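Local coordinates for protein putative HTH-type transcriptional regulator PF0864 (Pyrococcus furiosus, PDB 2IA0) that probably binds DNA in a sequence-specific manner as a transcriptional regulator of the AsnC family, at residues I97-L111 with K115-K127. Residues are numbered along the deposited sequence; the frame is centred on the assembly and turned at random.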
loop_
_atom_site.group_PDB
_atom_site.type_symbol
_atom_site.label_atom_id
_atom_site.label_comp_id
_atom_site.label_asym_id
_atom_site.label_seq_id
_atom_site.Cartn_x
_atom_site.Cartn_y
_atom_site.Cartn_z
ATOM N N ILE A 97 6.464 19.538 10.732
ATOM C CA ILE A 97 5.912 18.345 10.126
ATOM C C ILE A 97 6.969 17.441 9.480
ATOM O O ILE A 97 6.872 16.209 9.624
ATOM C CB ILE A 97 4.774 18.710 9.130
ATOM C CG1 ILE A 97 3.534 19.142 9.912
ATOM C CG2 ILE A 97 4.442 17.553 8.190
ATOM C CD1 ILE A 97 2.569 19.914 9.086
ATOM N N SER A 98 7.947 18.035 8.760
ATOM C CA SER A 98 9.104 17.272 8.220
ATOM C C SER A 98 9.847 16.519 9.309
ATOM O O SER A 98 10.168 15.351 9.143
ATOM C CB SER A 98 10.099 18.163 7.468
ATOM O OG SER A 98 9.547 18.653 6.251
ATOM N N TYR A 99 10.094 17.193 10.433
ATOM C CA TYR A 99 10.739 16.590 11.600
ATOM C C TYR A 99 9.954 15.405 12.164
ATOM O O TYR A 99 10.523 14.360 12.448
ATOM C CB TYR A 99 10.957 17.663 12.677
ATOM C CG TYR A 99 11.289 17.148 14.051
ATOM C CD1 TYR A 99 12.382 16.317 14.260
ATOM C CD2 TYR A 99 10.522 17.512 15.154
ATOM C CE1 TYR A 99 12.704 15.842 15.533
ATOM C CE2 TYR A 99 10.831 17.039 16.443
ATOM C CZ TYR A 99 11.929 16.205 16.621
ATOM O OH TYR A 99 12.266 15.735 17.888
ATOM N N ILE A 100 8.653 15.574 12.363
ATOM C CA ILE A 100 7.833 14.487 12.857
ATOM C C ILE A 100 7.715 13.359 11.823
ATOM O O ILE A 100 7.791 12.195 12.185
ATOM C CB ILE A 100 6.445 14.972 13.287
ATOM C CG1 ILE A 100 6.575 16.081 14.337
ATOM C CG2 ILE A 100 5.627 13.802 13.843
ATOM C CD1 ILE A 100 5.354 16.935 14.396
ATOM N N SER A 101 7.529 13.706 10.551
ATOM C CA SER A 101 7.578 12.725 9.471
ATOM C C SER A 101 8.836 11.822 9.485
ATOM O O SER A 101 8.705 10.598 9.499
ATOM C CB SER A 101 7.438 13.428 8.126
ATOM O OG SER A 101 6.113 13.918 7.979
ATOM N N SER A 102 10.034 12.436 9.504
ATOM C CA SER A 102 11.335 11.712 9.532
ATOM C C SER A 102 11.599 10.884 10.785
ATOM O O SER A 102 12.253 9.850 10.737
ATOM C CB SER A 102 12.498 12.699 9.384
ATOM O OG SER A 102 12.298 13.511 8.256
ATOM N N THR A 103 11.155 11.394 11.919
ATOM C CA THR A 103 11.216 10.672 13.171
ATOM C C THR A 103 10.314 9.441 13.077
ATOM O O THR A 103 10.731 8.344 13.426
ATOM C CB THR A 103 10.809 11.584 14.353
ATOM O OG1 THR A 103 11.821 12.581 14.532
ATOM C CG2 THR A 103 10.659 10.794 15.659
ATOM N N LEU A 104 9.093 9.615 12.596
ATOM C CA LEU A 104 8.189 8.480 12.497
ATOM C C LEU A 104 8.695 7.440 11.498
ATOM O O LEU A 104 8.667 6.262 11.802
ATOM C CB LEU A 104 6.729 8.897 12.224
ATOM C CG LEU A 104 6.020 9.713 13.325
ATOM C CD1 LEU A 104 4.600 10.125 12.924
ATOM C CD2 LEU A 104 6.005 9.009 14.686
ATOM N N SER A 105 9.198 7.884 10.345
ATOM C CA SER A 105 9.649 6.972 9.279
ATOM C C SER A 105 10.756 6.011 9.716
ATOM O O SER A 105 10.802 4.876 9.245
ATOM C CB SER A 105 10.111 7.744 8.050
ATOM O OG SER A 105 9.132 8.678 7.665
ATOM N N ALA A 106 11.630 6.481 10.617
ATOM C CA ALA A 106 12.779 5.711 11.097
ATOM C C ALA A 106 12.379 4.626 12.101
ATOM O O ALA A 106 13.194 3.759 12.446
ATOM C CB ALA A 106 13.854 6.641 11.690
ATOM N N LEU A 107 11.112 4.649 12.533
ATOM C CA LEU A 107 10.632 3.730 13.551
ATOM C C LEU A 107 10.200 2.380 12.978
ATOM O O LEU A 107 9.548 2.322 11.911
ATOM C CB LEU A 107 9.482 4.344 14.359
ATOM C CG LEU A 107 9.706 5.559 15.262
ATOM C CD1 LEU A 107 8.368 6.069 15.797
ATOM C CD2 LEU A 107 10.704 5.297 16.431
ATOM N N PRO A 108 10.554 1.286 13.694
ATOM C CA PRO A 108 10.092 -0.077 13.391
ATOM C C PRO A 108 8.574 -0.175 13.435
ATOM O O PRO A 108 7.936 0.320 14.387
ATOM C CB PRO A 108 10.686 -0.908 14.533
ATOM C CG PRO A 108 11.883 -0.108 14.993
ATOM C CD PRO A 108 11.451 1.313 14.868
ATOM N N GLY A 109 7.992 -0.791 12.415
ATOM C CA GLY A 109 6.539 -0.922 12.365
ATOM C C GLY A 109 5.819 0.158 11.582
ATOM O O GLY A 109 4.678 -0.013 11.202
ATOM N N VAL A 110 6.488 1.266 11.321
ATOM C CA VAL A 110 5.862 2.370 10.601
ATOM C C VAL A 110 5.884 2.099 9.086
ATOM O O VAL A 110 6.946 2.020 8.473
ATOM C CB VAL A 110 6.504 3.722 10.979
ATOM C CG1 VAL A 110 6.023 4.815 10.058
ATOM C CG2 VAL A 110 6.184 4.047 12.430
ATOM N N LEU A 111 4.688 1.985 8.505
ATOM C CA LEU A 111 4.520 1.359 7.191
ATOM C C LEU A 111 4.735 2.288 5.986
ATOM O O LEU A 111 5.071 1.804 4.922
ATOM C CB LEU A 111 3.333 0.381 7.142
ATOM C CG LEU A 111 3.626 -1.116 7.401
ATOM C CD1 LEU A 111 4.986 -1.475 8.046
ATOM C CD2 LEU A 111 2.510 -1.691 8.182
ATOM N N LYS A 115 1.624 13.382 4.559
ATOM C CA LYS A 115 1.237 14.688 5.042
ATOM C C LYS A 115 -0.103 15.035 4.374
ATOM O O LYS A 115 -0.268 14.841 3.167
ATOM C CB LYS A 115 2.353 15.697 4.703
ATOM C CG LYS A 115 2.096 17.144 5.112
ATOM C CD LYS A 115 3.112 18.055 4.466
ATOM C CE LYS A 115 2.708 19.494 4.707
ATOM N NZ LYS A 115 3.770 20.450 4.313
ATOM N N SER A 116 -1.062 15.506 5.174
ATOM C CA SER A 116 -2.356 15.960 4.659
ATOM C C SER A 116 -2.546 17.436 4.974
ATOM O O SER A 116 -2.533 17.849 6.139
ATOM C CB SER A 116 -3.527 15.139 5.226
ATOM O OG SER A 116 -4.769 15.688 4.797
ATOM N N GLY A 117 -2.715 18.222 3.919
ATOM C CA GLY A 117 -2.810 19.668 4.026
ATOM C C GLY A 117 -1.529 20.254 4.592
ATOM O O GLY A 117 -0.434 19.707 4.404
ATOM N N GLU A 118 -1.665 21.371 5.288
ATOM C CA GLU A 118 -0.505 22.016 5.859
ATOM C C GLU A 118 -0.189 21.476 7.240
ATOM O O GLU A 118 0.935 21.664 7.697
ATOM C CB GLU A 118 -0.714 23.539 5.936
ATOM C CG GLU A 118 -0.749 24.252 4.565
ATOM C CD GLU A 118 -1.057 25.744 4.687
ATOM O OE1 GLU A 118 -1.248 26.224 5.841
ATOM O OE2 GLU A 118 -1.125 26.445 3.634
ATOM N N ASP A 119 -1.159 20.813 7.893
ATOM C CA ASP A 119 -1.089 20.576 9.345
ATOM C C ASP A 119 -1.215 19.153 9.895
ATOM O O ASP A 119 -1.031 18.969 11.104
ATOM C CB ASP A 119 -2.010 21.540 10.145
ATOM C CG ASP A 119 -3.464 21.640 9.585
ATOM O OD1 ASP A 119 -4.126 22.654 9.903
ATOM O OD2 ASP A 119 -3.960 20.754 8.842
ATOM N N LYS A 120 -1.495 18.161 9.032
ATOM C CA LYS A 120 -1.703 16.750 9.485
ATOM C C LYS A 120 -0.686 15.704 9.008
ATOM O O LYS A 120 -0.134 15.799 7.917
ATOM C CB LYS A 120 -3.111 16.263 9.131
ATOM C CG LYS A 120 -4.192 17.216 9.539
ATOM C CD LYS A 120 -5.565 16.577 9.535
ATOM C CE LYS A 120 -6.618 17.674 9.604
ATOM N NZ LYS A 120 -6.162 18.763 8.689
ATOM N N ILE A 121 -0.460 14.692 9.840
ATOM C CA ILE A 121 0.390 13.555 9.471
ATOM C C ILE A 121 -0.454 12.319 9.608
ATOM O O ILE A 121 -1.136 12.140 10.606
ATOM C CB ILE A 121 1.647 13.397 10.342
ATOM C CG1 ILE A 121 2.524 14.634 10.256
ATOM C CG2 ILE A 121 2.484 12.175 9.934
ATOM C CD1 ILE A 121 2.665 15.319 11.603
ATOM N N ILE A 122 -0.399 11.493 8.568
ATOM C CA ILE A 122 -1.105 10.235 8.471
ATOM C C ILE A 122 -0.047 9.135 8.517
ATOM O O ILE A 122 0.923 9.192 7.773
ATOM C CB ILE A 122 -1.856 10.220 7.122
ATOM C CG1 ILE A 122 -2.936 11.311 7.119
ATOM C CG2 ILE A 122 -2.419 8.861 6.811
ATOM C CD1 ILE A 122 -3.478 11.588 5.772
ATOM N N ALA A 123 -0.210 8.169 9.412
ATOM C CA ALA A 123 0.705 7.029 9.507
ATOM C C ALA A 123 -0.014 5.690 9.586
ATOM O O ALA A 123 -1.073 5.586 10.180
ATOM C CB ALA A 123 1.664 7.167 10.690
ATOM N N LEU A 124 0.587 4.667 8.994
ATOM C CA LEU A 124 0.092 3.325 9.126
ATOM C C LEU A 124 1.110 2.516 9.928
ATOM O O LEU A 124 2.284 2.415 9.571
ATOM C CB LEU A 124 -0.196 2.720 7.754
ATOM C CG LEU A 124 -1.158 1.536 7.803
ATOM C CD1 LEU A 124 -2.649 1.988 7.848
ATOM C CD2 LEU A 124 -0.904 0.602 6.619
ATOM N N VAL A 125 0.649 1.965 11.042
ATOM C CA VAL A 125 1.532 1.237 11.941
ATOM C C VAL A 125 1.114 -0.228 12.139
ATOM O O VAL A 125 -0.053 -0.530 12.418
ATOM C CB VAL A 125 1.694 1.996 13.307
ATOM C CG1 VAL A 125 2.684 1.278 14.211
ATOM C CG2 VAL A 125 2.185 3.453 13.054
ATOM N N GLY A 126 2.085 -1.122 11.990
ATOM C CA GLY A 126 1.888 -2.528 12.280
ATOM C C GLY A 126 2.682 -3.071 13.456
ATOM O O GLY A 126 3.894 -2.860 13.568
ATOM N N LYS A 127 1.986 -3.756 14.353
ATOM C CA LYS A 127 2.636 -4.476 15.437
ATOM C C LYS A 127 1.998 -5.843 15.532
ATOM O O LYS A 127 1.092 -6.171 14.774
ATOM C CB LYS A 127 2.510 -3.745 16.779
ATOM C CG LYS A 127 3.068 -2.325 16.808
ATOM C CD LYS A 127 4.560 -2.353 16.904
ATOM C CE LYS A 127 5.155 -1.012 16.539
ATOM N NZ LYS A 127 6.606 -1.128 16.790
#
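Ile-121 points from its strand toward the face of helix 97-105 turned to the sheet and packs against three apolar residues there, each through a different carbon. CG1 faces CG2 of Ile-97, CD1 lies 4.0 Å from CG2 of Ile-100, the two side chains crossing at about a right angle, and CG2 touches CD1 of Leu-104. With CG1 of Ile-121 set beside the backbone N (chi1 -60°), its two branches spread along the helix. CG2 of Ile-97 also rests across the extended chain of Lys-115, 3.9 Å from its CG.

Helix 97-105 runs nearly parallel to strand 120-127, at 12° and an axis distance of 9.5 Å, and a type II turn from Leu-107 to Val-110 leads back into the hairpin of strands 110-116 and 120-127. This is the helix-on-antiparallel-sheet packing of the ferredoxin-like fold of dimeric alpha+beta barrel domains; in the dimer, NZ of Lys-160 of the second subunit donates hydrogen bonds to Ser-105 O and Val-110 O.

Backbone bonds close the hairpin's open end: Gly-126 N to Gly-109 O (2.9 Å) and Leu-111 N to Leu-124 O (2.7 Å) flank the non-hydrogen-bonded pair Val-110 and Val-125, whose CG2 methyls meet at 4.1 Å.

Bent at chi2 (-77°), Lys-127 brings NZ to Pro-108 O at 3.1 Å, from above the carbonyl plane. A methionine here would probably leave that turn carbonyl without its ammonium partner.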